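Local coordinates for protein male-specific lethal-3 (Drosophila melanogaster, PDB 3M9Q) that reads methylated histone tails through its chromodomain as a component of the male-specific lethal histone acetyltransferase complex that doubles transcription from the single male X chromosome, at residues Glu24-Tyr29 against Ser42-Val47; Tyr61-Gln66 against Arg74-Thr79; Pro18-Gly23 against Leu81-Glu86. The protein carries 1 engineered substitution. One frame throughout, in Å; residues are numbered along the deposited sequence.

Overall arrangement
The three contacts belong to one antiparallel sheet of the chromodomain, with strand order 74-76, 57-65, 39-51, 25-29, 81-83. Interaction 1 joins 25-29 to 39-51, and interaction 2 joins 57-65 to the edge strand 74-76. Their centres lie about 5 Å apart, and backbone bonds such as K43 N to H64 O (2.8 Å) tie them together. Interaction 3 sets the loop 18-23 against the other edge strand, 81-83, about 6 Å from interaction 1 and 10 Å from interaction 2, centre to centre. A salt bridge from K83 NZ to E24 OE2 (2.8 Å) links it to interaction 1. The Y61 OH to L19 N contact (3.0 Å), probably a hydrogen bond, links it to interaction 2.

Interaction 1: residues Glu24-Tyr29 against Ser42-Val47; sequences EIVLCY and SKVLNV
V26 and V44 meet on the buried side of a beta hairpin, the antiparallel pairing of strands 25-29 and 39-51 in the chromodomain sheet. The two side chains cross at about a right angle, with V26 CG1 and V44 CG2 3.9 Å apart. V44 has CG1 anti to the backbone N (chi1 179°). This leaves CG2 beside the N, in contact with V26 and with the carbonyl oxygen of E24. S42 pairs with V26 on the same face. Its CB lies 4.0 Å from V26 CG2, and its OG reaches C28 CB at 3.6 Å. The hydroxyl also has a hydrogen bond within its own strand, to the carbonyl of Y40. F20 packs on V26, while I63 packs on C28 from strand 57-65.

I25 and K43 lie on the other face as a non-hydrogen-bonded pair. I25 CD1 touches K43 CB at 4.1 Å. The K43 chain is extended from there on, and its amino group ends far from I25. The strands pair closely for only a short length and then diverge; their short axes make an angle of 114°. Farther along strand 39-51, L45 and N46 both face K62 in a classic beta bulge.

Three backbone hydrogen bonds hold the pairing. V44 N donates to E24 O, while V26 and S42 bond to each other in both directions. The bond from V26 N to S42 O is fairly straight at the hydrogen, yet the donor stands above the carbonyl plane. The same S42 O also receives a CA-H contact from I25 CA at 3.2 Å.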
loop_
_atom_site.group_PDB
_atom_site.type_symbol
_atom_site.label_atom_id
_atom_site.label_comp_id
_atom_site.label_asym_id
_atom_site.label_seq_id
_atom_site.Cartn_x
_atom_site.Cartn_y
_atom_site.Cartn_z
ATOM N N GLU A 24 8.011 -7.627 2.330
ATOM C CA GLU A 24 8.411 -6.220 2.507
ATOM C C GLU A 24 7.458 -5.467 3.419
ATOM O O GLU A 24 6.242 -5.657 3.363
ATOM C CB GLU A 24 8.459 -5.522 1.145
ATOM C CG GLU A 24 9.148 -4.180 1.154
ATOM C CD GLU A 24 9.261 -3.559 -0.219
ATOM O OE1 GLU A 24 8.798 -4.159 -1.208
ATOM O OE2 GLU A 24 9.828 -2.454 -0.322
ATOM N N ILE A 25 8.023 -4.606 4.251
ATOM C CA ILE A 25 7.235 -3.645 5.018
ATOM C C ILE A 25 7.039 -2.418 4.146
ATOM O O ILE A 25 7.996 -1.873 3.603
ATOM C CB ILE A 25 7.911 -3.237 6.345
ATOM C CG1 ILE A 25 8.211 -4.462 7.215
ATOM C CG2 ILE A 25 7.021 -2.249 7.104
ATOM C CD1 ILE A 25 7.011 -5.340 7.511
ATOM N N VAL A 26 5.784 -2.021 3.997
ATOM C CA VAL A 26 5.395 -0.882 3.160
ATOM C C VAL A 26 4.396 -0.019 3.916
ATOM O O VAL A 26 3.800 -0.455 4.899
ATOM C CB VAL A 26 4.784 -1.358 1.818
ATOM C CG1 VAL A 26 5.800 -2.188 1.021
ATOM C CG2 VAL A 26 3.479 -2.143 2.053
ATOM N N LEU A 27 4.219 1.209 3.467
ATOM C CA LEU A 27 3.245 2.102 4.077
ATOM C C LEU A 27 2.098 2.287 3.093
ATOM O O LEU A 27 2.323 2.591 1.921
ATOM C CB LEU A 27 3.891 3.439 4.451
ATOM C CG LEU A 27 5.198 3.321 5.251
ATOM C CD1 LEU A 27 5.761 4.700 5.588
ATOM C CD2 LEU A 27 5.058 2.478 6.521
ATOM N N CYS A 28 0.881 2.074 3.561
ATOM C CA CYS A 28 -0.300 2.064 2.699
ATOM C C CYS A 28 -1.233 3.214 3.034
ATOM O O CYS A 28 -1.635 3.390 4.177
ATOM C CB CYS A 28 -1.067 0.746 2.876
ATOM S SG CYS A 28 -2.499 0.553 1.773
ATOM N N TYR A 29 -1.621 3.967 2.017
ATOM C CA TYR A 29 -2.587 5.061 2.208
ATOM C C TYR A 29 -3.966 4.539 2.558
ATOM O O TYR A 29 -4.451 3.568 2.006
ATOM C CB TYR A 29 -2.687 5.951 0.964
ATOM C CG TYR A 29 -1.638 7.026 0.895
ATOM C CD1 TYR A 29 -1.648 8.084 1.793
ATOM C CD2 TYR A 29 -0.629 6.975 -0.047
ATOM C CE1 TYR A 29 -0.696 9.075 1.730
ATOM C CE2 TYR A 29 0.334 7.964 -0.116
ATOM C CZ TYR A 29 0.293 9.010 0.780
ATOM O OH TYR A 29 1.238 10.018 0.760
ATOM N N SER A 42 2.381 -1.733 6.932
ATOM C CA SER A 42 1.828 -2.951 6.345
ATOM C C SER A 42 2.923 -3.909 5.899
ATOM O O SER A 42 4.078 -3.531 5.742
ATOM C CB SER A 42 0.973 -2.572 5.129
ATOM O OG SER A 42 0.001 -1.587 5.454
ATOM N N LYS A 43 2.537 -5.159 5.694
ATOM C CA LYS A 43 3.439 -6.211 5.228
ATOM C C LYS A 43 2.855 -6.844 3.981
ATOM O O LYS A 43 1.680 -7.207 3.952
ATOM C CB LYS A 43 3.609 -7.270 6.323
ATOM C CG LYS A 43 4.487 -8.469 5.958
ATOM C CD LYS A 43 4.481 -9.500 7.084
ATOM C CE LYS A 43 5.377 -10.694 6.817
ATOM N NZ LYS A 43 5.261 -11.694 7.927
ATOM N N VAL A 44 3.679 -7.004 2.958
ATOM C CA VAL A 44 3.234 -7.605 1.703
ATOM C C VAL A 44 3.178 -9.121 1.857
ATOM O O VAL A 44 4.167 -9.782 2.186
ATOM C CB VAL A 44 4.145 -7.218 0.524
ATOM C CG1 VAL A 44 3.670 -7.882 -0.775
ATOM C CG2 VAL A 44 4.213 -5.693 0.373
ATOM N N LEU A 45 1.997 -9.663 1.591
ATOM C CA LEU A 45 1.732 -11.101 1.703
ATOM C C LEU A 45 1.893 -11.831 0.389
ATOM O O LEU A 45 2.252 -13.002 0.370
ATOM C CB LEU A 45 0.312 -11.327 2.210
ATOM C CG LEU A 45 -0.003 -10.749 3.586
ATOM C CD1 LEU A 45 -1.454 -11.071 3.943
ATOM C CD2 LEU A 45 0.982 -11.291 4.625
ATOM N N ASN A 46 1.601 -11.141 -0.704
ATOM C CA ASN A 46 1.605 -11.751 -2.039
ATOM C C ASN A 46 1.626 -10.675 -3.091
ATOM O O ASN A 46 1.051 -9.614 -2.907
ATOM C CB ASN A 46 0.362 -12.630 -2.243
ATOM C CG ASN A 46 0.405 -13.421 -3.528
ATOM O OD1 ASN A 46 -0.393 -13.189 -4.449
ATOM N ND2 ASN A 46 1.337 -14.348 -3.609
ATOM N N VAL A 47 2.284 -10.984 -4.197
ATOM C CA VAL A 47 2.283 -10.138 -5.393
ATOM C C VAL A 47 1.772 -10.955 -6.581
ATOM O O VAL A 47 2.385 -11.942 -6.993
ATOM C CB VAL A 47 3.697 -9.581 -5.696
ATOM C CG1 VAL A 47 3.658 -8.608 -6.882
ATOM C CG2 VAL A 47 4.286 -8.903 -4.458
#

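Interaction 2: residues Tyr61-Gln66 against Arg74-Thr79; sequences YKIHFQ and RAVRAT. Engineered in segment 74-79: A75 (natural residue Cys).
The F65 ring and the R74 guanidinium have planes 22° apart and meet obliquely. R74 NH1 comes to 3.2 Å from F65 CZ. The arginine chain bends at chi3 (26°), and its CG and CD run past F65 CE2 on the way. At the Y61 ring, the carbonyl oxygen of V76 lies in the ring plane at the edge, 3.5 Å from CD2. A78, just beyond strand 74-76, brings its CB obliquely to Y61 CE2 at 3.7 Å.

The other groups belong to an antiparallel beta hairpin in the chromodomain sheet. Y61 pairs with V76 and I63 with R74, each through two backbone hydrogen bonds. I63 and V76 cross at about a right angle on the same face, with I63 CD1 4.1 Å from V76 CG2. K62 and the engineered A75 form the non-hydrogen-bonded pair between them, on the other face.

The phenol of Y61 reaches beyond the hairpin to the backbone N of L19, and R77 forms a salt bridge with E16. Strand 74-76 is an outer strand of the sheet, and strand 39-51 lies along the other side of 57-65. L81 of strand 81-83 packs on Y61 and V76, while C28 of strand 25-29 meets I63.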
loop_
_atom_site.group_PDB
_atom_site.type_symbol
_atom_site.label_atom_id
_atom_site.label_comp_id
_atom_site.label_asym_id
_atom_site.label_seq_id
_atom_site.Cartn_x
_atom_site.Cartn_y
_atom_site.Cartn_z
ATOM N N TYR A 61 -1.168 -6.295 -4.911
ATOM C CA TYR A 61 -0.386 -6.522 -3.702
ATOM C C TYR A 61 -1.309 -6.823 -2.549
ATOM O O TYR A 61 -2.009 -5.945 -2.055
ATOM C CB TYR A 61 0.466 -5.286 -3.391
ATOM C CG TYR A 61 1.398 -4.895 -4.523
ATOM C CD1 TYR A 61 2.693 -5.397 -4.596
ATOM C CD2 TYR A 61 0.979 -4.045 -5.534
ATOM C CE1 TYR A 61 3.547 -5.054 -5.638
ATOM C CE2 TYR A 61 1.827 -3.694 -6.576
ATOM C CZ TYR A 61 3.106 -4.207 -6.629
ATOM O OH TYR A 61 3.961 -3.866 -7.657
ATOM N N LYS A 62 -1.342 -8.081 -2.140
ATOM C CA LYS A 62 -2.085 -8.451 -0.937
ATOM C C LYS A 62 -1.259 -8.048 0.266
ATOM O O LYS A 62 -0.103 -8.451 0.402
ATOM C CB LYS A 62 -2.407 -9.947 -0.881
ATOM C CG LYS A 62 -3.387 -10.264 0.253
ATOM C CD LYS A 62 -3.697 -11.731 0.432
ATOM C CE LYS A 62 -4.734 -11.900 1.533
ATOM N NZ LYS A 62 -5.212 -13.302 1.668
ATOM N N ILE A 63 -1.863 -7.240 1.124
ATOM C CA ILE A 63 -1.171 -6.732 2.299
ATOM C C ILE A 63 -1.903 -7.002 3.598
ATOM O O ILE A 63 -3.121 -7.154 3.648
ATOM C CB ILE A 63 -0.857 -5.223 2.177
ATOM C CG1 ILE A 63 -2.139 -4.388 2.134
ATOM C CG2 ILE A 63 0.049 -4.938 0.970
ATOM C CD1 ILE A 63 -1.867 -2.870 2.175
ATOM N N HIS A 64 -1.087 -7.079 4.637
ATOM C CA HIS A 64 -1.504 -7.204 6.026
ATOM C C HIS A 64 -1.203 -5.901 6.752
ATOM O O HIS A 64 -0.125 -5.332 6.613
ATOM C CB HIS A 64 -0.725 -8.346 6.691
ATOM C CG HIS A 64 -1.005 -8.498 8.153
ATOM N ND1 HIS A 64 -2.169 -9.068 8.617
ATOM C CD2 HIS A 64 -0.292 -8.150 9.252
ATOM C CE1 HIS A 64 -2.160 -9.069 9.939
ATOM N NE2 HIS A 64 -1.029 -8.523 10.349
ATOM N N PHE A 65 -2.156 -5.437 7.537
ATOM C CA PHE A 65 -1.957 -4.225 8.343
ATOM C C PHE A 65 -1.380 -4.612 9.680
ATOM O O PHE A 65 -1.987 -5.334 10.457
ATOM C CB PHE A 65 -3.266 -3.454 8.441
ATOM C CG PHE A 65 -3.764 -3.064 7.099
ATOM C CD1 PHE A 65 -3.186 -2.002 6.427
ATOM C CD2 PHE A 65 -4.719 -3.825 6.447
ATOM C CE1 PHE A 65 -3.606 -1.656 5.167
ATOM C CE2 PHE A 65 -5.137 -3.491 5.178
ATOM C CZ PHE A 65 -4.576 -2.405 4.539
ATOM N N GLN A 66 -0.163 -4.157 9.920
ATOM C CA GLN A 66 0.570 -4.578 11.110
ATOM C C GLN A 66 -0.206 -4.200 12.374
ATOM O O GLN A 66 -0.648 -3.062 12.543
ATOM C CB GLN A 66 1.964 -3.940 11.154
ATOM C CG GLN A 66 2.902 -4.299 10.004
ATOM C CD GLN A 66 3.334 -5.747 10.014
ATOM O OE1 GLN A 66 2.518 -6.662 9.892
ATOM N NE2 GLN A 66 4.633 -5.965 10.139
ATOM N N ARG A 74 -6.073 -7.007 2.754
ATOM C CA ARG A 74 -6.651 -6.456 1.508
ATOM C C ARG A 74 -5.637 -6.482 0.364
ATOM O O ARG A 74 -4.450 -6.350 0.597
ATOM C CB ARG A 74 -7.058 -4.979 1.714
ATOM C CG ARG A 74 -8.216 -4.702 2.646
ATOM C CD ARG A 74 -8.417 -3.196 2.790
ATOM N NE ARG A 74 -7.939 -2.459 1.621
ATOM C CZ ARG A 74 -7.170 -1.373 1.666
ATOM N NH1 ARG A 74 -6.789 -0.848 2.823
ATOM N NH2 ARG A 74 -6.798 -0.798 0.536
ATOM N N ALA A 75 -6.134 -6.605 -0.865
ATOM C CA ALA A 75 -5.324 -6.434 -2.079
ATOM C C ALA A 75 -5.438 -5.012 -2.609
ATOM O O ALA A 75 -6.535 -4.483 -2.774
ATOM C CB ALA A 75 -5.745 -7.437 -3.157
ATOM N N VAL A 76 -4.288 -4.407 -2.873
ATOM C CA VAL A 76 -4.195 -3.027 -3.356
ATOM C C VAL A 76 -3.256 -2.885 -4.545
ATOM O O VAL A 76 -2.485 -3.787 -4.866
ATOM C CB VAL A 76 -3.711 -2.060 -2.240
ATOM C CG1 VAL A 76 -4.623 -2.125 -1.025
ATOM C CG2 VAL A 76 -2.264 -2.356 -1.839
ATOM N N ARG A 77 -3.345 -1.732 -5.192
ATOM C CA ARG A 77 -2.456 -1.363 -6.306
ATOM C C ARG A 77 -1.234 -0.601 -5.791
ATOM O O ARG A 77 -1.230 -0.068 -4.687
ATOM C CB ARG A 77 -3.201 -0.521 -7.348
ATOM C CG ARG A 77 -4.334 -1.252 -8.058
ATOM C CD ARG A 77 -3.828 -2.357 -8.982
ATOM N NE ARG A 77 -3.150 -1.824 -10.159
ATOM C CZ ARG A 77 -3.758 -1.520 -11.298
ATOM N NH1 ARG A 77 -5.062 -1.712 -11.415
ATOM N NH2 ARG A 77 -3.063 -1.041 -12.321
ATOM N N ALA A 78 -0.195 -0.555 -6.605
ATOM C CA ALA A 78 1.073 0.046 -6.194
ATOM C C ALA A 78 0.913 1.512 -5.840
ATOM O O ALA A 78 1.672 2.076 -5.047
ATOM C CB ALA A 78 2.142 -0.110 -7.303
ATOM N N THR A 79 -0.092 2.138 -6.421
ATOM C CA THR A 79 -0.228 3.591 -6.310
ATOM C C THR A 79 -0.479 4.042 -4.873
ATOM O O THR A 79 -0.202 5.184 -4.517
ATOM C CB THR A 79 -1.361 4.109 -7.197
ATOM O OG1 THR A 79 -2.583 3.479 -6.815
ATOM C CG2 THR A 79 -1.088 3.792 -8.644
#

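Interaction 3: residues Pro18-Gly23 against Leu81-Glu86; sequences PLFHKG and LLKDTE
F20 and K83 meet in a loop-to-strand contact at one edge of the chromodomain sheet. The loop 18-23, just before strand 25-29, lies over strand 81-83 and meets it through one aromatic ring and one hydrogen bond. The F20 ring is buried. L81 CD1 sits over one of its faces in a CH-pi contact, 4.3 Å from the ring centroid and 26° off the normal. L81 CB touches the ring farther out, 3.6 Å from F20 CZ. K83 meets the ring obliquely along CD1 and CE1, with K83 CE 3.6 Å from F20 CE1.

The lysine chain bends at chi2 (-74°) and is extended beyond it. Its methylenes pass the ring before the amino group arrives at the loop. There the charge also forms a salt bridge with E24 OE2. E24 also accepts the backbone N-H of H21 through OE1, so its carboxylate ties the loop and the lysine together. V26 of the adjoining strand packs on both F20 and L81. Across the contact, K83 NZ donates to L19 O at 2.8 Å, in the plane of that carbonyl.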
loop_
_atom_site.group_PDB
_atom_site.type_symbol
_atom_site.label_atom_id
_atom_site.label_comp_id
_atom_site.label_asym_id
_atom_site.label_seq_id
_atom_site.Cartn_x
_atom_site.Cartn_y
_atom_site.Cartn_z
ATOM N N PRO A 18 6.708 -4.626 -11.273
ATOM C CA PRO A 18 6.436 -4.884 -9.864
ATOM C C PRO A 18 7.404 -4.104 -9.004
ATOM O O PRO A 18 8.604 -4.097 -9.274
ATOM C CB PRO A 18 6.667 -6.387 -9.734
ATOM C CG PRO A 18 7.646 -6.717 -10.803
ATOM C CD PRO A 18 7.399 -5.753 -11.929
ATOM N N LEU A 19 6.880 -3.425 -7.997
ATOM C CA LEU A 19 7.659 -2.436 -7.247
ATOM C C LEU A 19 7.924 -2.817 -5.811
ATOM O O LEU A 19 8.768 -2.213 -5.156
ATOM C CB LEU A 19 6.961 -1.086 -7.287
ATOM C CG LEU A 19 6.805 -0.471 -8.677
ATOM C CD1 LEU A 19 6.187 0.909 -8.550
ATOM C CD2 LEU A 19 8.132 -0.400 -9.413
ATOM N N PHE A 20 7.189 -3.813 -5.333
ATOM C CA PHE A 20 7.300 -4.302 -3.949
ATOM C C PHE A 20 7.346 -5.816 -3.965
ATOM O O PHE A 20 6.894 -6.443 -4.929
ATOM C CB PHE A 20 6.117 -3.801 -3.101
ATOM C CG PHE A 20 5.936 -2.308 -3.141
ATOM C CD1 PHE A 20 6.637 -1.483 -2.274
ATOM C CD2 PHE A 20 5.079 -1.724 -4.054
ATOM C CE1 PHE A 20 6.469 -0.116 -2.332
ATOM C CE2 PHE A 20 4.924 -0.369 -4.121
ATOM C CZ PHE A 20 5.614 0.438 -3.260
ATOM N N HIS A 21 7.868 -6.406 -2.903
ATOM C CA HIS A 21 8.052 -7.856 -2.847
ATOM C C HIS A 21 7.423 -8.476 -1.615
ATOM O O HIS A 21 7.228 -7.819 -0.595
ATOM C CB HIS A 21 9.544 -8.216 -2.905
ATOM C CG HIS A 21 10.350 -7.669 -1.768
ATOM N ND1 HIS A 21 11.017 -6.462 -1.836
ATOM C CD2 HIS A 21 10.596 -8.164 -0.534
ATOM C CE1 HIS A 21 11.639 -6.242 -0.692
ATOM N NE2 HIS A 21 11.396 -7.254 0.119
ATOM N N LYS A 22 7.102 -9.756 -1.725
ATOM C CA LYS A 22 6.604 -10.520 -0.582
ATOM C C LYS A 22 7.533 -10.378 0.614
ATOM O O LYS A 22 8.744 -10.549 0.505
ATOM C CB LYS A 22 6.429 -12.004 -0.939
ATOM C CG LYS A 22 5.882 -12.834 0.219
ATOM C CD LYS A 22 5.471 -14.246 -0.189
ATOM C CE LYS A 22 4.864 -15.010 0.996
ATOM N NZ LYS A 22 4.375 -16.376 0.621
ATOM N N GLY A 23 6.942 -10.074 1.765
ATOM C CA GLY A 23 7.674 -9.920 3.016
ATOM C C GLY A 23 8.072 -8.496 3.328
ATOM O O GLY A 23 8.436 -8.187 4.452
ATOM N N LEU A 81 0.845 2.553 -2.208
ATOM C CA LEU A 81 1.957 2.059 -1.382
ATOM C C LEU A 81 3.183 2.952 -1.469
ATOM O O LEU A 81 3.490 3.527 -2.514
ATOM C CB LEU A 81 2.326 0.635 -1.805
ATOM C CG LEU A 81 1.229 -0.410 -1.618
ATOM C CD1 LEU A 81 1.752 -1.785 -2.040
ATOM C CD2 LEU A 81 0.732 -0.410 -0.184
ATOM N N LEU A 82 3.882 3.054 -0.347
ATOM C CA LEU A 82 5.161 3.751 -0.251
ATOM C C LEU A 82 6.218 2.854 0.352
ATOM O O LEU A 82 5.945 2.068 1.254
ATOM C CB LEU A 82 5.040 4.999 0.618
ATOM C CG LEU A 82 4.165 6.144 0.107
ATOM C CD1 LEU A 82 4.030 7.231 1.165
ATOM C CD2 LEU A 82 4.702 6.724 -1.198
ATOM N N LYS A 83 7.438 3.022 -0.130
ATOM C CA LYS A 83 8.606 2.370 0.461
ATOM C C LYS A 83 8.839 2.839 1.896
ATOM O O LYS A 83 8.560 3.979 2.243
ATOM C CB LYS A 83 9.847 2.651 -0.384
ATOM C CG LYS A 83 9.834 2.001 -1.762
ATOM C CD LYS A 83 10.089 0.520 -1.669
ATOM C CE LYS A 83 9.989 -0.175 -3.014
ATOM N NZ LYS A 83 10.362 -1.605 -2.886
ATOM N N ASP A 84 9.371 1.931 2.705
ATOM C CA ASP A 84 9.570 2.146 4.152
ATOM C C ASP A 84 10.859 2.904 4.457
ATOM O O ASP A 84 11.676 2.485 5.269
ATOM C CB ASP A 84 9.576 0.794 4.857
ATOM C CG ASP A 84 9.458 0.907 6.361
ATOM O OD1 ASP A 84 8.963 1.949 6.848
ATOM O OD2 ASP A 84 9.867 -0.061 7.038
ATOM N N THR A 85 11.036 4.023 3.776
ATOM C CA THR A 85 12.186 4.916 3.973
ATOM C C THR A 85 11.972 5.831 5.170
ATOM O O THR A 85 10.854 6.047 5.616
ATOM C CB THR A 85 12.388 5.811 2.750
ATOM O OG1 THR A 85 11.211 6.614 2.596
ATOM C CG2 THR A 85 12.648 4.988 1.481
ATOM N N GLU A 86 13.055 6.393 5.681
ATOM C CA GLU A 86 12.966 7.339 6.790
ATOM C C GLU A 86 12.044 8.499 6.431
ATOM O O GLU A 86 11.235 8.953 7.246
ATOM C CB GLU A 86 14.359 7.850 7.192
ATOM C CG GLU A 86 14.362 9.102 8.083
ATOM C CD GLU A 86 13.786 8.918 9.482
ATOM O OE1 GLU A 86 13.369 7.801 9.843
ATOM O OE2 GLU A 86 13.759 9.929 10.220
#